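Local coordinates for putative laminarinase (Phanerochaete chrysosporium, PDB 2WLQ), which probably hydrolyses beta-1,3-glucans such as laminarin as a family 16 glycoside hydrolase, and here holds bound glucose units with its nucleophile disabled, at residues 101-106 / 115-120; 130-135 / 163-168. The protein carries 1 engineered substitution. All coordinates share one frame; numbering follows the deposited sequence.

Contact 1: residues 101-106 / 115-120; sequences AAWETD and SVDIIE. Engineered in segment 115-120: S115 (natural residue Glu). With BGC (beta-D-glucopyranose), chain C; BGC (beta-D-glucopyranose), chain B; BGC (beta-D-glucopyranose), chain D.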
# COMPACT_ATOMS: atom_id res chain seq x y z
N ALA A 101 -2.62 3.09 -0.29
CA ALA A 101 -1.62 2.12 -0.70
C ALA A 101 -0.45 2.11 0.28
O ALA A 101 -0.10 3.14 0.88
CB ALA A 101 -1.11 2.48 -2.08
N ALA A 102 0.14 0.92 0.41
CA ALA A 102 1.42 0.72 1.09
C ALA A 102 2.25 -0.01 0.06
O ALA A 102 1.84 -1.05 -0.44
CB ALA A 102 1.25 -0.12 2.34
N TRP A 103 3.39 0.57 -0.30
CA TRP A 103 4.13 0.09 -1.46
C TRP A 103 5.58 0.51 -1.43
O TRP A 103 6.00 1.16 -0.49
CB TRP A 103 3.42 0.59 -2.72
CG TRP A 103 3.24 2.09 -2.84
CD1 TRP A 103 2.50 2.90 -2.01
CD2 TRP A 103 3.75 2.92 -3.87
NE1 TRP A 103 2.51 4.20 -2.49
CE2 TRP A 103 3.29 4.24 -3.62
CE3 TRP A 103 4.56 2.69 -5.00
CZ2 TRP A 103 3.58 5.32 -4.47
CZ3 TRP A 103 4.85 3.78 -5.85
CH2 TRP A 103 4.37 5.06 -5.57
N GLU A 104 6.34 0.06 -2.42
CA GLU A 104 7.76 0.41 -2.52
C GLU A 104 8.06 0.83 -3.94
O GLU A 104 7.52 0.25 -4.88
CB GLU A 104 8.65 -0.77 -2.15
CG GLU A 104 8.54 -1.18 -0.71
CD GLU A 104 9.61 -2.16 -0.27
OE1 GLU A 104 10.40 -2.63 -1.15
OE2 GLU A 104 9.66 -2.52 0.95
N THR A 105 8.96 1.81 -4.08
CA THR A 105 9.38 2.26 -5.43
C THR A 105 10.62 3.11 -5.36
O THR A 105 11.04 3.50 -4.28
CB THR A 105 8.26 3.06 -6.11
OG1 THR A 105 8.57 3.20 -7.51
CG2 THR A 105 8.09 4.44 -5.50
N ASP A 106 11.22 3.39 -6.53
CA ASP A 106 12.23 4.46 -6.65
C ASP A 106 11.55 5.49 -7.54
O ASP A 106 11.43 5.28 -8.77
CB ASP A 106 13.52 3.92 -7.29
CG ASP A 106 14.58 5.01 -7.53
OD1 ASP A 106 14.31 6.20 -7.29
OD2 ASP A 106 15.72 4.65 -7.96
N SER A 115 8.08 -0.88 -9.08
CA SER A 115 7.26 -0.63 -7.88
C SER A 115 6.54 -1.92 -7.53
O SER A 115 6.20 -2.71 -8.41
CB SER A 115 6.28 0.52 -8.07
OG SER A 115 5.36 0.26 -9.09
N VAL A 116 6.40 -2.15 -6.22
CA VAL A 116 5.65 -3.29 -5.67
C VAL A 116 4.60 -2.74 -4.72
O VAL A 116 4.94 -2.03 -3.75
CB VAL A 116 6.57 -4.30 -4.95
CG1 VAL A 116 7.51 -3.64 -4.05
CG2 VAL A 116 5.75 -5.33 -4.20
N ASP A 117 3.34 -3.04 -5.03
CA ASP A 117 2.19 -2.66 -4.20
C ASP A 117 1.90 -3.83 -3.24
O ASP A 117 1.65 -4.95 -3.69
CB ASP A 117 0.97 -2.38 -5.08
CG ASP A 117 1.09 -1.07 -5.85
OD1 ASP A 117 0.94 0.01 -5.22
OD2 ASP A 117 1.29 -1.11 -7.08
N ILE A 118 1.96 -3.57 -1.94
CA ILE A 118 1.73 -4.58 -0.91
C ILE A 118 0.25 -4.52 -0.47
O ILE A 118 -0.42 -5.55 -0.38
CB ILE A 118 2.66 -4.34 0.27
CG1 ILE A 118 4.12 -4.43 -0.24
CG2 ILE A 118 2.38 -5.34 1.40
CD1 ILE A 118 5.11 -3.79 0.66
N ILE A 119 -0.23 -3.31 -0.18
CA ILE A 119 -1.64 -3.08 0.09
C ILE A 119 -2.12 -2.05 -0.93
O ILE A 119 -1.51 -0.98 -1.06
CB ILE A 119 -1.85 -2.50 1.52
CG1 ILE A 119 -1.16 -3.37 2.54
CG2 ILE A 119 -3.37 -2.33 1.81
CD1 ILE A 119 -1.23 -2.82 3.99
N GLU A 120 -3.21 -2.35 -1.64
CA GLU A 120 -3.75 -1.36 -2.59
C GLU A 120 -5.15 -1.74 -2.97
O GLU A 120 -5.46 -2.91 -3.17
CB GLU A 120 -2.87 -1.25 -3.84
CG GLU A 120 -3.17 0.03 -4.62
CD GLU A 120 -2.49 0.11 -5.98
OE1 GLU A 120 -2.03 -0.94 -6.50
OE2 GLU A 120 -2.44 1.24 -6.52
C2 BGC C . 1.67 2.93 -8.98
C3 BGC C . 1.92 4.31 -8.37
C4 BGC C . 0.84 4.51 -7.31
C5 BGC C . 1.05 3.45 -6.24
C6 BGC C . 0.11 3.54 -5.04
C1 BGC C . 1.75 1.88 -7.88
O1 BGC C . 1.29 0.67 -8.40
O2 BGC C . 2.67 2.59 -9.91
O3 BGC C . 1.75 5.35 -9.32
O4 BGC C . 0.96 5.78 -6.72
O5 BGC C . 0.85 2.19 -6.85
O6 BGC C . -1.26 3.48 -5.43
C2 BGC B . -2.70 2.03 -10.79
C3 BGC B . -1.78 1.10 -10.01
C4 BGC B . -2.42 -0.23 -9.65
C5 BGC B . -3.00 -0.87 -10.89
C6 BGC B . -3.73 -2.16 -10.55
C1 BGC B . -3.29 1.27 -11.97
O2 BGC B . -1.91 3.15 -11.16
O3 BGC B . -1.33 1.75 -8.86
O4 BGC B . -1.41 -1.10 -9.14
O5 BGC B . -3.88 0.06 -11.51
O6 BGC B . -4.08 -2.79 -11.76
C2 BGC D . 2.61 6.72 -11.04
C3 BGC D . 3.88 7.28 -11.70
C4 BGC D . 4.90 7.76 -10.67
C5 BGC D . 5.15 6.66 -9.64
C6 BGC D . 6.07 7.06 -8.49
C1 BGC D . 2.97 5.72 -9.97
O2 BGC D . 1.75 6.11 -11.99
O3 BGC D . 3.53 8.45 -12.41
O4 BGC D . 6.11 8.02 -11.38
O5 BGC D . 3.90 6.30 -9.06
O6 BGC D . 5.55 8.16 -7.77

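Contact 2: residues 130-135 / 163-168; sequences MTLHTG and TGCGVQ. With BGC (beta-D-glucopyranose), chain B; BGC (beta-D-glucopyranose), chain C.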
# COMPACT_ATOMS: atom_id res chain seq x y z
N MET A 130 -2.06 -7.06 -4.95
CA MET A 130 -0.61 -6.96 -4.81
C MET A 130 -0.08 -6.99 -6.23
O MET A 130 -0.38 -7.93 -6.95
CB MET A 130 -0.09 -8.15 -3.99
CG MET A 130 -0.57 -8.05 -2.54
SD MET A 130 -1.16 -9.59 -1.76
CE MET A 130 -2.58 -9.94 -2.81
N THR A 131 0.69 -5.98 -6.61
CA THR A 131 0.98 -5.73 -8.03
C THR A 131 2.39 -5.22 -8.22
O THR A 131 2.86 -4.40 -7.44
CB THR A 131 0.02 -4.68 -8.57
OG1 THR A 131 -1.31 -5.05 -8.20
CG2 THR A 131 0.11 -4.59 -10.10
N LEU A 132 3.04 -5.68 -9.28
CA LEU A 132 4.31 -5.06 -9.70
C LEU A 132 4.11 -4.23 -10.95
O LEU A 132 3.29 -4.57 -11.82
CB LEU A 132 5.38 -6.10 -10.03
CG LEU A 132 5.61 -7.25 -9.08
CD1 LEU A 132 6.80 -8.10 -9.56
CD2 LEU A 132 5.79 -6.78 -7.67
N HIS A 133 4.87 -3.16 -11.02
CA HIS A 133 4.97 -2.32 -12.25
C HIS A 133 6.44 -2.20 -12.60
O HIS A 133 7.26 -1.85 -11.74
CB HIS A 133 4.39 -0.92 -12.02
CG HIS A 133 2.91 -0.91 -11.79
ND1 HIS A 133 1.99 -0.60 -12.77
CD2 HIS A 133 2.19 -1.21 -10.69
CE1 HIS A 133 0.77 -0.71 -12.28
NE2 HIS A 133 0.86 -1.07 -11.01
N THR A 134 6.79 -2.55 -13.84
CA THR A 134 8.19 -2.54 -14.27
C THR A 134 8.30 -1.93 -15.67
O THR A 134 7.29 -1.61 -16.29
CB THR A 134 8.77 -3.97 -14.35
OG1 THR A 134 8.11 -4.70 -15.39
CG2 THR A 134 8.57 -4.75 -13.04
N GLY A 135 9.55 -1.83 -16.14
CA GLY A 135 9.83 -1.60 -17.58
C GLY A 135 9.68 -2.89 -18.37
O GLY A 135 9.10 -3.88 -17.92
N THR A 163 -1.71 -1.58 -15.94
CA THR A 163 -2.32 -2.43 -14.91
C THR A 163 -1.26 -3.06 -14.00
O THR A 163 -1.56 -3.42 -12.85
CB THR A 163 -3.11 -3.60 -15.48
OG1 THR A 163 -2.21 -4.51 -16.15
CG2 THR A 163 -4.21 -3.12 -16.42
N GLY A 164 -0.04 -3.22 -14.52
CA GLY A 164 0.98 -4.05 -13.85
C GLY A 164 0.63 -5.54 -13.89
O GLY A 164 -0.38 -5.94 -14.47
N CYS A 165 1.44 -6.37 -13.21
CA CYS A 165 1.10 -7.78 -13.00
C CYS A 165 0.65 -7.95 -11.57
O CYS A 165 1.43 -7.67 -10.63
CB CYS A 165 2.29 -8.68 -13.32
SG CYS A 165 3.80 -8.25 -12.41
N GLY A 166 -0.60 -8.35 -11.39
CA GLY A 166 -1.23 -8.33 -10.08
C GLY A 166 -1.79 -9.65 -9.65
O GLY A 166 -2.00 -10.55 -10.46
N VAL A 167 -1.99 -9.74 -8.35
CA VAL A 167 -2.60 -10.89 -7.68
C VAL A 167 -3.65 -10.34 -6.72
O VAL A 167 -3.41 -9.37 -5.99
CB VAL A 167 -1.55 -11.67 -6.89
CG1 VAL A 167 -2.17 -12.83 -6.08
CG2 VAL A 167 -0.44 -12.17 -7.83
N GLN A 168 -4.82 -10.97 -6.72
CA GLN A 168 -5.92 -10.67 -5.78
C GLN A 168 -5.85 -11.59 -4.58
O GLN A 168 -5.72 -12.81 -4.76
CB GLN A 168 -7.27 -10.90 -6.45
CG GLN A 168 -7.47 -10.02 -7.67
CD GLN A 168 -7.88 -8.61 -7.31
OE1 GLN A 168 -7.17 -7.63 -7.61
NE2 GLN A 168 -9.05 -8.49 -6.70
C2 BGC B . -2.70 2.03 -10.79
C3 BGC B . -1.78 1.10 -10.01
C4 BGC B . -2.42 -0.23 -9.65
C5 BGC B . -3.00 -0.87 -10.89
C6 BGC B . -3.73 -2.16 -10.55
C1 BGC B . -3.29 1.27 -11.97
O2 BGC B . -1.91 3.15 -11.16
O3 BGC B . -1.33 1.75 -8.86
O4 BGC B . -1.41 -1.10 -9.14
O5 BGC B . -3.88 0.06 -11.51
O6 BGC B . -4.08 -2.79 -11.76
C2 BGC C . 1.67 2.93 -8.98
C3 BGC C . 1.92 4.31 -8.37
C4 BGC C . 0.84 4.51 -7.31
C5 BGC C . 1.05 3.45 -6.24
C6 BGC C . 0.11 3.54 -5.04
C1 BGC C . 1.75 1.88 -7.88
O1 BGC C . 1.29 0.67 -8.40
O2 BGC C . 2.67 2.59 -9.91
O3 BGC C . 1.75 5.35 -9.32
O4 BGC C . 0.96 5.78 -6.72
O5 BGC C . 0.85 2.19 -6.85
O6 BGC C . -1.26 3.48 -5.43

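Contact 1: residues 101-106 / 115-120
W103 faces D117 in a non-hydrogen-bonded antiparallel pair, and its side chain runs from the strand out to the bound sugar. Its CB lies 3.2 Å from V116 O. CG sits between the backbone N and the carbonyl carbon (chi1 57°), which lays the indole against the chain C glucose, on the same side of the sheet as D117, whose carboxylate is modelled in two positions. CD1 meets C6 of the chain C glucose, while CE2 approaches C5 of that sugar to 3.5 Å; C5 stands over the centre of one ring face, a flat sugar-on-indole platform. NE1 is bonded to N250 OD1, which helps fix the ring's rotation. At the ring edge CE3 reaches CB of the engineered S115, 4.1 Å away. At the far end CZ2 meets O4 of the same glucose and CH2 comes within 3.7 Å of O5 of the chain D glucose.

The backbones form a classic beta bulge: I118 N and I119 N both donate to A102 O, at 2.9 Å for I118 N. Beyond it, E120 lies extended and grips two sugars. Its OE1 accepts a hydrogen bond from O4 of the chain B glucose, and its OE2 accepts one from O3 of that unit, at 2.6 Å, and another from O6 of the chain C glucose, with W99 NE1 as a further donor. S115, D117 and E120 lie along the bulged strand at the places of the family 16 ExDxxE catalytic motif, serine replacing the natural glutamate, on the sugar-binding face of the beta sandwich.

Contact 2: residues 130-135 / 163-168
M130 and V167 form a hydrogen-bonded antiparallel pair, M130 N donating to V167 O at 2.9 Å and V167 N returning a bond to M130 O. M130 has the most surface buried here. Its chain bends at chi2 and again at chi3 (-63°), curling the thioether back so that CE lies 3.3 Å from V167 O and more loosely beside V167 CG1. On the same side of the sheet C165 pairs with L132. SG, between the backbone N and the carbonyl carbon, packs against L132 CB at 3.6 Å while forming the disulfide to C155, which ties this strand to the loop before it. M130, L132 and V167 also touch strand 229-232, so this face looks into the core of the sandwich.

The other face meets the sugar. T131 CG2 rests 3.4 Å from T163 O, a carbonyl that also accepts the O6 hydroxyl of the chain B glucose. G164 CA lies over one face of the H133 imidazole, 3.9 Å from the ring centroid, a CH-pi contact; O2 of the chain C glucose sits off-centre over the opposite face. The ring sends H133 NE2 to O4 of the chain B glucose at 2.9 Å, a nearly straight bond (168°). With an alanine at H133, O4 would probably lose this donor and G164 the ring it packs on. G164, at positive phi and without a side chain, brings its CA close to both the ring and L132 O. The histidine at the end of strand 129-133 and the carbonyl of the loop before 165-168 thus form one wall of the glucan-binding cleft, on the sugar-facing sheet of a family 16 beta sandwich.

In the fold
From the N terminus, strand 98-105 leads into a nine-residue loop, 106-114, that contact 1 closes as a beta hairpin, returning along 115-120. The chain then turns into strand 129-133, which pairs with 115-120 through probable bonds from S115 N to H133 O and D117 N to T131 O. A longer excursion, including short strand 149-150, follows before contact 2 brings 165-168 back beside 129-133. The two contacts lie in series, neither nested nor crossed, with centres about 10 Å apart. Strand 246-253, arriving much later, flanks 98-105, giving the sheet order 246-253, 98-105, 115-120, 129-133, 165-168. Both contacts touch the glucoses of chains B and C.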